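Glycerophosphodiester phosphodiesterase (PDB 3CH0) belongs to the glycerophosphodiester phosphodiesterase family, whose members are built on a TIM-barrel fold. Local coordinates at residues V37-D43 against I131-E136. Residues are numbered along the deposited sequence; the frame is centred on the assembly and turned at random.
Sequences VTTLEFD and IQYNGE. With EDO (1,2-ethanediol), chain O.
Leu40 bonds Gln132 O through its N and Asn134 N through its O, and Phe42 does the same with Asn134 O and Glu136 N; Gln132 N begins the series on Thr38 O. These five backbone bonds run alternately from one strand to the other, so that Leu40 and Phe42 each hold the two residues flanking their register partners, Tyr133 and Gly135. The axes of 39-43 and 132-136 diverge by only 15°.

Apolar contacts gather on the face of Leu40, Phe42 and Tyr133. Phe42 takes the crowded position between its backbone N and carbonyl carbon (chi1 51°), which lays the ring back over the partner strand at Gly135. Having no side chain, Gly135 lets the ring lie over its CA, a CH-pi contact 3.9 Å from the Phe42 ring centroid, with Asn134 O over the same face. Phe42 CE1 meets the edge of the Tyr133 ring, 3.9 Å from Tyr133 CD2. Just ahead of the strand, Ile131 CG1 meets Leu40 CG, their side chains crossing nearly at right angles.

Thr39, Glu41, Asp43, Gln132, Asn134 and Glu136 make the polar face. Asp43 OD1 and Glu136 OE1, 3.2 Å apart, are two acceptors not bonded to each other; Asn24 holds Asp43, Lys138 and a citric acid hold Glu136, and Gln174 bonds Glu41 OE2. Gln132 NE2 donates to O1 of a 1,2-ethanediol, probably from the crystallisation liquor, whose O2 donates to Gln132 OE1.

Helices 26-35 and 117-127 cover the apolar face, while strands 10-13 and 171-175 flank the pair, continuing the parallel barrel wall.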
loop_
_atom_site.group_PDB
_atom_site.type_symbol
_atom_site.label_atom_id
_atom_site.label_comp_id
_atom_site.label_asym_id
_atom_site.label_seq_id
_atom_site.Cartn_x
_atom_site.Cartn_y
_atom_site.Cartn_z
ATOM N N VAL A 37 1.177 -14.699 2.306
ATOM C CA VAL A 37 0.560 -13.576 2.989
ATOM C C VAL A 37 -0.951 -13.544 2.871
ATOM O O VAL A 37 -1.535 -14.057 1.899
ATOM C CB VAL A 37 1.128 -12.220 2.539
ATOM C CG1 VAL A 37 2.662 -12.225 2.752
ATOM C CG2 VAL A 37 0.745 -11.856 1.088
ATOM N N THR A 38 -1.605 -12.909 3.832
ATOM C CA THR A 38 -3.028 -12.778 3.765
ATOM C C THR A 38 -3.415 -11.743 2.675
ATOM O O THR A 38 -4.422 -11.891 1.974
ATOM C CB THR A 38 -3.547 -12.239 5.107
ATOM O OG1 THR A 38 -2.982 -12.949 6.199
ATOM C CG2 THR A 38 -5.100 -12.249 5.118
ATOM N N THR A 39 -2.610 -10.679 2.589
ATOM C CA THR A 39 -2.944 -9.463 1.839
ATOM C C THR A 39 -1.712 -8.904 1.146
ATOM O O THR A 39 -0.611 -8.851 1.754
ATOM C CB THR A 39 -3.441 -8.410 2.829
ATOM O OG1 THR A 39 -4.594 -8.932 3.527
ATOM C CG2 THR A 39 -3.858 -7.058 2.170
ATOM N N LEU A 40 -1.906 -8.522 -0.103
ATOM C CA LEU A 40 -0.897 -7.745 -0.821
ATOM C C LEU A 40 -1.236 -6.278 -0.535
ATOM O O LEU A 40 -2.351 -5.843 -0.823
ATOM C CB LEU A 40 -0.986 -7.997 -2.303
ATOM C CG LEU A 40 -0.858 -9.478 -2.750
ATOM C CD1 LEU A 40 -1.047 -9.577 -4.276
ATOM C CD2 LEU A 40 0.507 -10.000 -2.339
ATOM N N GLU A 41 -0.270 -5.545 -0.021
ATOM C CA GLU A 41 -0.377 -4.132 0.244
ATOM C C GLU A 41 0.407 -3.364 -0.856
ATOM O O GLU A 41 1.487 -3.784 -1.306
ATOM C CB GLU A 41 0.131 -3.797 1.646
ATOM C CG GLU A 41 -0.089 -2.357 2.111
ATOM C CD GLU A 41 0.819 -1.329 1.487
ATOM O OE1 GLU A 41 1.929 -1.621 0.959
ATOM O OE2 GLU A 41 0.479 -0.120 1.545
ATOM N N PHE A 42 -0.138 -2.259 -1.352
ATOM C CA PHE A 42 0.494 -1.586 -2.470
ATOM C C PHE A 42 -0.126 -0.210 -2.633
ATOM O O PHE A 42 -1.087 0.131 -1.987
ATOM C CB PHE A 42 0.327 -2.384 -3.778
ATOM C CG PHE A 42 -1.103 -2.764 -4.030
ATOM C CD1 PHE A 42 -1.636 -3.920 -3.490
ATOM C CD2 PHE A 42 -1.947 -1.951 -4.815
ATOM C CE1 PHE A 42 -2.947 -4.248 -3.646
ATOM C CE2 PHE A 42 -3.282 -2.252 -4.968
ATOM C CZ PHE A 42 -3.782 -3.403 -4.396
ATOM N N ASP A 43 0.466 0.576 -3.526
ATOM C CA ASP A 43 0.188 2.001 -3.715
ATOM C C ASP A 43 -0.198 2.239 -5.151
ATOM O O ASP A 43 0.316 1.577 -6.048
ATOM C CB ASP A 43 1.471 2.724 -3.436
ATOM C CG ASP A 43 2.058 2.376 -2.100
ATOM O OD1 ASP A 43 1.388 2.682 -1.106
ATOM O OD2 ASP A 43 3.210 1.884 -1.989
ATOM N N ILE A 131 -6.699 -14.477 -1.865
ATOM C CA ILE A 131 -5.812 -13.324 -1.577
ATOM C C ILE A 131 -6.650 -12.053 -1.376
ATOM O O ILE A 131 -7.639 -11.806 -2.052
ATOM C CB ILE A 131 -4.745 -13.106 -2.686
ATOM C CG1 ILE A 131 -3.673 -12.082 -2.280
ATOM C CG2 ILE A 131 -5.418 -12.709 -4.032
ATOM C CD1 ILE A 131 -2.793 -12.514 -1.118
ATOM N N GLN A 132 -6.207 -11.220 -0.448
ATOM C CA GLN A 132 -6.792 -9.923 -0.207
ATOM C C GLN A 132 -5.819 -8.818 -0.656
ATOM O O GLN A 132 -4.609 -9.053 -0.830
ATOM C CB GLN A 132 -7.198 -9.791 1.276
ATOM C CG GLN A 132 -8.346 -10.698 1.620
ATOM C CD GLN A 132 -8.658 -10.789 3.068
ATOM O OE1 GLN A 132 -8.276 -11.764 3.729
ATOM N NE2 GLN A 132 -9.349 -9.799 3.594
ATOM N N TYR A 133 -6.372 -7.612 -0.846
ATOM C CA TYR A 133 -5.671 -6.476 -1.371
ATOM C C TYR A 133 -5.888 -5.289 -0.416
ATOM O O TYR A 133 -7.001 -5.072 0.047
ATOM C CB TYR A 133 -6.267 -6.103 -2.716
ATOM C CG TYR A 133 -6.236 -7.161 -3.759
ATOM C CD1 TYR A 133 -7.258 -8.131 -3.851
ATOM C CD2 TYR A 133 -5.215 -7.219 -4.686
ATOM C CE1 TYR A 133 -7.209 -9.114 -4.823
ATOM C CE2 TYR A 133 -5.189 -8.153 -5.710
ATOM C CZ TYR A 133 -6.172 -9.145 -5.745
ATOM O OH TYR A 133 -6.093 -10.068 -6.793
ATOM N N ASN A 134 -4.835 -4.495 -0.230
ATOM C CA ASN A 134 -4.929 -3.246 0.490
ATOM C C ASN A 134 -4.217 -2.225 -0.364
ATOM O O ASN A 134 -2.961 -2.164 -0.396
ATOM C CB ASN A 134 -4.277 -3.399 1.856
ATOM C CG ASN A 134 -4.485 -2.183 2.735
ATOM O OD1 ASN A 134 -5.223 -1.246 2.324
ATOM N ND2 ASN A 134 -3.747 -2.103 3.852
ATOM N N GLY A 135 -5.005 -1.443 -1.113
ATOM C CA GLY A 135 -4.461 -0.503 -2.073
ATOM C C GLY A 135 -4.601 0.924 -1.649
ATOM O O GLY A 135 -5.687 1.350 -1.318
ATOM N N GLU A 136 -3.481 1.645 -1.730
ATOM C CA GLU A 136 -3.401 3.034 -1.234
ATOM C C GLU A 136 -3.594 4.026 -2.344
ATOM O O GLU A 136 -2.859 4.028 -3.317
ATOM C CB GLU A 136 -2.069 3.302 -0.496
ATOM C CG GLU A 136 -2.035 4.707 0.175
ATOM C CD GLU A 136 -0.882 4.959 1.073
ATOM O OE1 GLU A 136 -0.139 4.028 1.426
ATOM O OE2 GLU A 136 -0.703 6.186 1.396
HETATM C C1 EDO O . -8.602 -9.907 7.617
HETATM O O1 EDO O . -9.164 -9.404 6.391
HETATM C C2 EDO O . -7.814 -11.209 7.426
HETATM O O2 EDO O . -8.628 -12.205 6.770
#